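Local coordinates for delta-aminolevulinic acid dehydratase (Toxoplasma gondii ME49, PDB 3OBK), which catalyses the condensation of two molecules of 5-aminolevulinic acid to porphobilinogen, an early step of tetrapyrrole biosynthesis, and works as an octamer, at the interface of chains A and B and the interface of chains A and C. Numbering follows the deposited sequence. Chains: chain A/B/C, Delta-aminolevulinic acid dehydratase.

Contact 1: the interface of chains A and B. Residues chain A 194, 198, 203, 205, 260, 262; chain B 20, 22, 25.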
ATOM      1  N   ARG A 194      -7.244  32.750  -1.953  1.00 13.43           N
ATOM      2  CA  ARG A 194      -5.807  32.749  -2.167  1.00 14.18           C
ATOM      3  C   ARG A 194      -5.389  33.756  -3.256  1.00 15.65           C
ATOM      4  O   ARG A 194      -4.419  34.475  -3.080  1.00 15.58           O
ATOM      5  CB  ARG A 194      -5.332  31.343  -2.532  1.00 13.61           C
ATOM      6  CG  ARG A 194      -3.813  31.208  -2.692  1.00 14.05           C
ATOM      7  CD  ARG A 194      -3.059  31.343  -1.370  1.00 13.99           C
ATOM      8  NE  ARG A 194      -2.709  32.723  -1.059  1.00 12.86           N
ATOM      9  CZ  ARG A 194      -2.419  33.170   0.156  1.00 14.44           C
ATOM     10  NH1 ARG A 194      -2.132  34.448   0.326  1.00 15.45           N
ATOM     11  NH2 ARG A 194      -2.421  32.351   1.210  1.00 14.73           N
ATOM     12  N   ASP A 198      -3.332  37.311  -3.086  1.00 18.96           N
ATOM     13  CA  ASP A 198      -2.067  37.433  -3.779  1.00 19.85           C
ATOM     14  C   ASP A 198      -2.074  38.617  -4.728  1.00 21.38           C
ATOM     15  O   ASP A 198      -1.091  39.324  -4.854  1.00 21.69           O
ATOM     16  CB  ASP A 198      -1.769  36.145  -4.526  1.00 19.57           C
ATOM     17  CG  ASP A 198      -1.524  34.977  -3.597  1.00 18.67           C
ATOM     18  OD1 ASP A 198      -1.600  35.119  -2.350  1.00 16.80           O
ATOM     19  OD2 ASP A 198      -1.231  33.902  -4.123  1.00 18.58           O
ATOM     20  N   THR A 203       0.530  37.915  -0.150  1.00 21.99           N
ATOM     21  CA  THR A 203       0.984  36.542  -0.399  1.00 21.33           C
ATOM     22  C   THR A 203       1.526  35.844   0.853  1.00 21.05           C
ATOM     23  O   THR A 203       1.638  34.619   0.889  1.00 20.91           O
ATOM     24  CB  THR A 203       2.059  36.498  -1.488  1.00 22.04           C
ATOM     25  OG1 THR A 203       3.187  37.287  -1.103  1.00 21.79           O
ATOM     26  CG2 THR A 203       1.498  37.003  -2.838  1.00 22.48           C
ATOM     27  N   THR A 205       0.087  36.258   3.912  1.00 16.56           N
ATOM     28  CA  THR A 205      -1.039  35.904   4.729  1.00 14.93           C
ATOM     29  C   THR A 205      -1.427  34.458   4.463  1.00 13.80           C
ATOM     30  O   THR A 205      -1.658  34.069   3.316  1.00 14.08           O
ATOM     31  CB  THR A 205      -2.231  36.817   4.424  1.00 15.11           C
ATOM     32  OG1 THR A 205      -1.866  38.182   4.657  1.00 16.97           O
ATOM     33  CG2 THR A 205      -3.418  36.486   5.309  1.00 14.76           C
ATOM     34  N   GLY A 260      -4.206  25.436  -2.556  1.00 14.91           N
ATOM     35  CA  GLY A 260      -3.141  26.247  -1.928  1.00 14.36           C
ATOM     36  C   GLY A 260      -3.163  26.527  -0.417  1.00 12.91           C
ATOM     37  O   GLY A 260      -2.358  27.323   0.092  1.00 11.73           O
ATOM     38  N   ASP A 262      -2.503  26.311   3.511  1.00 10.76           N
ATOM     39  CA  ASP A 262      -1.319  26.125   4.318  1.00 10.63           C
ATOM     40  C   ASP A 262      -1.544  25.101   5.451  1.00 10.80           C
ATOM     41  O   ASP A 262      -0.587  24.470   5.916  1.00 10.42           O
ATOM     42  CB  ASP A 262      -0.940  27.476   4.952  1.00 10.42           C
ATOM     43  CG  ASP A 262      -0.606  28.533   3.929  1.00 10.57           C
ATOM     44  OD1 ASP A 262       0.438  28.369   3.248  1.00 11.06           O
ATOM     45  OD2 ASP A 262      -1.347  29.541   3.817  1.00 10.32           O
TER
ATOM     46  N   GLN B  20       0.260  29.074  -6.179  1.00 28.89           N
ATOM     47  CA  GLN B  20      -0.797  28.999  -5.147  1.00 28.55           C
ATOM     48  C   GLN B  20      -0.207  28.544  -3.825  1.00 26.39           C
ATOM     49  O   GLN B  20      -0.412  29.201  -2.804  1.00 25.90           O
ATOM     50  CB  GLN B  20      -2.000  28.131  -5.563  1.00 29.23           C
ATOM     51  CG  GLN B  20      -2.811  28.760  -6.723  1.00 32.36           C
ATOM     52  CD  GLN B  20      -4.288  28.985  -6.396  1.00 35.40           C
ATOM     53  OE1 GLN B  20      -4.754  30.146  -6.280  1.00 36.48           O
ATOM     54  NE2 GLN B  20      -5.036  27.887  -6.258  1.00 34.23           N
ATOM     55  N   ARG B  22       2.661  28.162  -1.162  1.00 20.83           N
ATOM     56  CA  ARG B  22       3.917  28.702  -0.681  1.00 19.70           C
ATOM     57  C   ARG B  22       4.268  28.037   0.642  1.00 18.77           C
ATOM     58  O   ARG B  22       3.823  28.482   1.697  1.00 18.89           O
ATOM     59  CB  ARG B  22       3.783  30.199  -0.500  1.00 19.80           C
ATOM     60  CG  ARG B  22       3.602  30.915  -1.802  1.00 20.36           C
ATOM     61  CD  ARG B  22       3.566  32.418  -1.620  1.00 21.79           C
ATOM     62  NE  ARG B  22       3.311  33.089  -2.900  1.00 22.04           N
ATOM     63  CZ  ARG B  22       4.212  33.734  -3.637  1.00 21.05           C
ATOM     64  NH1 ARG B  22       5.469  33.857  -3.253  1.00 20.30           N
ATOM     65  NH2 ARG B  22       3.829  34.275  -4.781  1.00 23.22           N
ATOM     66  N   ARG B  25       5.181  30.011   3.906  1.00 15.38           N
ATOM     67  CA  ARG B  25       4.227  30.604   4.839  1.00 15.72           C
ATOM     68  C   ARG B  25       4.274  29.877   6.182  1.00 15.79           C
ATOM     69  O   ARG B  25       4.175  30.512   7.268  1.00 15.77           O
ATOM     70  CB  ARG B  25       2.810  30.614   4.283  1.00 15.89           C
ATOM     71  CG  ARG B  25       2.593  31.709   3.271  1.00 16.82           C
ATOM     72  CD  ARG B  25       1.149  31.867   2.854  1.00 17.24           C
ATOM     73  NE  ARG B  25       0.731  30.845   1.881  1.00 17.69           N
ATOM     74  CZ  ARG B  25       0.430  31.061   0.592  1.00 18.64           C
ATOM     75  NH1 ARG B  25       0.057  30.036  -0.159  1.00 19.05           N
ATOM     76  NH2 ARG B  25       0.520  32.268   0.029  1.00 19.82           N
TER
HETATM   77  O   HOH W   1      -2.899  32.800  -6.080  1.00  6.93           O
HETATM   78  O   HOH W   2       0.972  34.070  -5.788  1.00  9.20           O
HETATM   79  O   HOH W   3       2.632  26.750   3.565  1.00 13.56           O
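B:Arg25 reaches across to chain A and lays its guanidinium over that of A:Arg194. The site belongs to an interface of the porphobilinogen synthase octamer, where the N-terminal arm of one subunit meets the barrel domain of another. The two guanidinium planes are 5° apart, and B:Arg25 NH2 lies over the centre of the A:Arg194 group. B:Arg25 spends its N-H groups at the rim. B:Arg25 NH2 gives a hydrogen bond of 2.7 Å to the backbone O of A:Thr203. B:Arg25 NE bonds A:Asp262 OD1 at 2.8 Å, on the syn lone pair, and this is also a salt bridge. The carboxylate is turned 75° from the guanidinium plane. A bend at chi3 (-78°) turns the B:Arg25 tip toward these acceptors. B:Arg22 CB covers the opposite face. B:Arg25 NH1 bonds the backbone O of B:Gln20 at 2.8 Å.

A:Arg194 is fixed from its own chain. Its NH1 and NH2 grip the backbone O of A:Thr205 end-on, with A:Arg194 NH2 at 2.8 Å. A:Arg194 NE and NH1 both bond A:Asp198 OD1, with A:Arg194 NH1 at 2.8 Å. The acids A:Asp198 and A:Asp262 probably offset the charge of the paired arginines. Further out, waters join A:Asp198 OD2 to B:Gln20 OE1 and to B:Arg22 NH2. Another links A:Asp262 OD1 to the backbone O of B:Arg22. The extended B:Arg22 chain carries its guanidinium past A:Thr203, whose CB lies over one face near the rim.

Contact 2: the interface of chains A and C. Residues chain A 21-23, 26; chain C 248, 251.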
ATOM      1  N   ALA A  21       6.062 -12.425  24.254  1.00 30.15           N
ATOM      2  CA  ALA A  21       5.837 -10.987  24.207  1.00 28.71           C
ATOM      3  C   ALA A  21       4.882 -10.596  25.343  1.00 27.70           C
ATOM      4  O   ALA A  21       3.924 -11.326  25.609  1.00 28.52           O
ATOM      5  CB  ALA A  21       5.290 -10.559  22.831  1.00 27.14           C
ATOM      6  N   ARG A  22       5.167  -9.462  25.997  1.00 25.91           N
ATOM      7  CA  ARG A  22       4.414  -8.947  27.147  1.00 24.56           C
ATOM      8  C   ARG A  22       4.428  -7.411  27.086  1.00 23.16           C
ATOM      9  O   ARG A  22       5.402  -6.787  27.510  1.00 22.16           O
ATOM     10  CB  ARG A  22       5.077  -9.389  28.464  1.00 25.17           C
ATOM     11  CG  ARG A  22       4.961 -10.864  28.820  1.00 25.84           C
ATOM     12  CD  ARG A  22       5.574 -11.167  30.188  1.00 25.80           C
ATOM     13  NE  ARG A  22       5.532 -12.600  30.520  1.00 26.13           N
ATOM     14  CZ  ARG A  22       4.596 -13.207  31.251  1.00 26.93           C
ATOM     15  NH1 ARG A  22       3.571 -12.534  31.760  1.00 27.37           N
ATOM     16  NH2 ARG A  22       4.672 -14.520  31.468  1.00 29.05           N
ATOM     17  N   PRO A  23       3.386  -6.800  26.488  1.00 22.41           N
ATOM     18  CA  PRO A  23       3.302  -5.328  26.335  1.00 21.37           C
ATOM     19  C   PRO A  23       3.369  -4.551  27.645  1.00 20.86           C
ATOM     20  O   PRO A  23       3.802  -3.396  27.652  1.00 19.32           O
ATOM     21  CB  PRO A  23       1.942  -5.118  25.660  1.00 20.90           C
ATOM     22  CG  PRO A  23       1.795  -6.347  24.815  1.00 21.84           C
ATOM     23  CD  PRO A  23       2.432  -7.484  25.594  1.00 22.45           C
ATOM     24  N   ASN A  26       6.633  -2.600  28.783  1.00 18.50           N
ATOM     25  CA  ASN A  26       6.870  -1.220  28.382  1.00 18.11           C
ATOM     26  C   ASN A  26       5.953  -0.252  29.106  1.00 17.76           C
ATOM     27  O   ASN A  26       5.955   0.930  28.798  1.00 17.11           O
ATOM     28  CB  ASN A  26       6.740  -1.045  26.870  1.00 17.68           C
ATOM     29  CG  ASN A  26       7.859  -1.734  26.101  1.00 18.62           C
ATOM     30  OD1 ASN A  26       8.926  -2.015  26.637  1.00 17.38           O
ATOM     31  ND2 ASN A  26       7.613  -1.992  24.826  1.00 18.82           N
TER
ATOM     32  N   GLU C 248       1.265   1.194  19.813  1.00 18.69           N
ATOM     33  CA  GLU C 248       1.086   0.123  20.749  1.00 19.44           C
ATOM     34  C   GLU C 248      -0.259  -0.600  20.618  1.00 19.38           C
ATOM     35  O   GLU C 248      -0.351  -1.779  20.902  1.00 19.55           O
ATOM     36  CB  GLU C 248       1.174   0.725  22.144  1.00 19.86           C
ATOM     37  CG  GLU C 248       1.372  -0.258  23.231  1.00 20.45           C
ATOM     38  CD  GLU C 248       1.429   0.424  24.587  1.00 23.03           C
ATOM     39  OE1 GLU C 248       1.322   1.683  24.633  1.00 21.69           O
ATOM     40  OE2 GLU C 248       1.582  -0.321  25.600  1.00 25.62           O
ATOM     41  N   ARG C 251      -0.273  -3.528  18.303  1.00 21.62           N
ATOM     42  CA  ARG C 251       0.401  -4.622  18.986  1.00 22.03           C
ATOM     43  C   ARG C 251      -0.590  -5.424  19.842  1.00 21.42           C
ATOM     44  O   ARG C 251      -0.535  -6.657  19.912  1.00 22.46           O
ATOM     45  CB  ARG C 251       1.492  -4.028  19.888  1.00 22.43           C
ATOM     46  CG  ARG C 251       2.635  -4.901  20.155  1.00 24.11           C
ATOM     47  CD  ARG C 251       3.576  -4.340  21.270  1.00 24.76           C
ATOM     48  NE  ARG C 251       4.389  -5.449  21.770  1.00 25.25           N
ATOM     49  CZ  ARG C 251       5.248  -5.393  22.776  1.00 27.15           C
ATOM     50  NH1 ARG C 251       5.467  -4.260  23.446  1.00 26.59           N
ATOM     51  NH2 ARG C 251       5.919  -6.497  23.102  1.00 29.63           N
TER
HETATM   52  O   HOH W   4       5.257  -1.411  23.424  1.00  9.46           O
HETATM   53  O   HOH W   5       6.529  -4.878  25.730  1.00 13.32           O
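C:Arg251 extends over A:Pro23 in the N-terminal arm of chain A. The site is part of a two-fold symmetric subunit interface in the octameric porphobilinogen synthase. From CB the arginine chain runs out with CG roughly anti to the backbone N (chi1 -153°). It stays extended from CG to NE, which carries the tip across to chain A. C:Arg251 NE comes to 4.1 Å from A:Pro23 CG on the proline ring. C:Arg251 CZ lies 4.1 Å from A:Pro23 CA. That CA sits under one face of the guanidinium, offset toward the rim. The contact is therefore a flat cationic group resting on a proline.

The terminal nitrogens diverge. C:Arg251 NH2 passes A:Ala21 CB at 4.1 Å. C:Arg251 NH1 approaches A:Asn26 ND2, 3.4 Å away, but both are donors and the pair is not a hydrogen bond. Water 4 bridges the two groups. It lies at the guanidinium edge, in plane, 2.9 Å from C:Arg251 NH1. A:Asn26 ND2 is 2.8 Å from water 4. The amide plane is turned 49° from the guanidinium. Water 5 joins C:Arg251 NH1, at 2.6 Å, to the backbone O of A:Arg22. Its link to C:Arg251 NH2 is weak.

C:Arg251 and its neighbour C:Glu248, which buries little surface, lie on helix 247-258 of chain C. They face the 3-10 helix 23-27 of chain A, through A:Pro23 and A:Asn26, and the residues just before it.

Contact 1 and contact 2 lie about 44 Å apart, measured between the centres of their C-alpha atoms. Both use the same stretch of the N-terminal arm: residue 22 and the 3-10 helix 23-27 occur in each. In contact 1 the arm comes from chain B and meets chain A. In contact 2 it comes from chain A and meets chain C. The partner surfaces differ, the first including helix 189-199 and the second helix 247-258. The A-B interface is two-fold symmetric, and the twin of contact 1 puts the arm of chain A on chain B. That arm thus meets both B and C. This probably helps tie the octamer together.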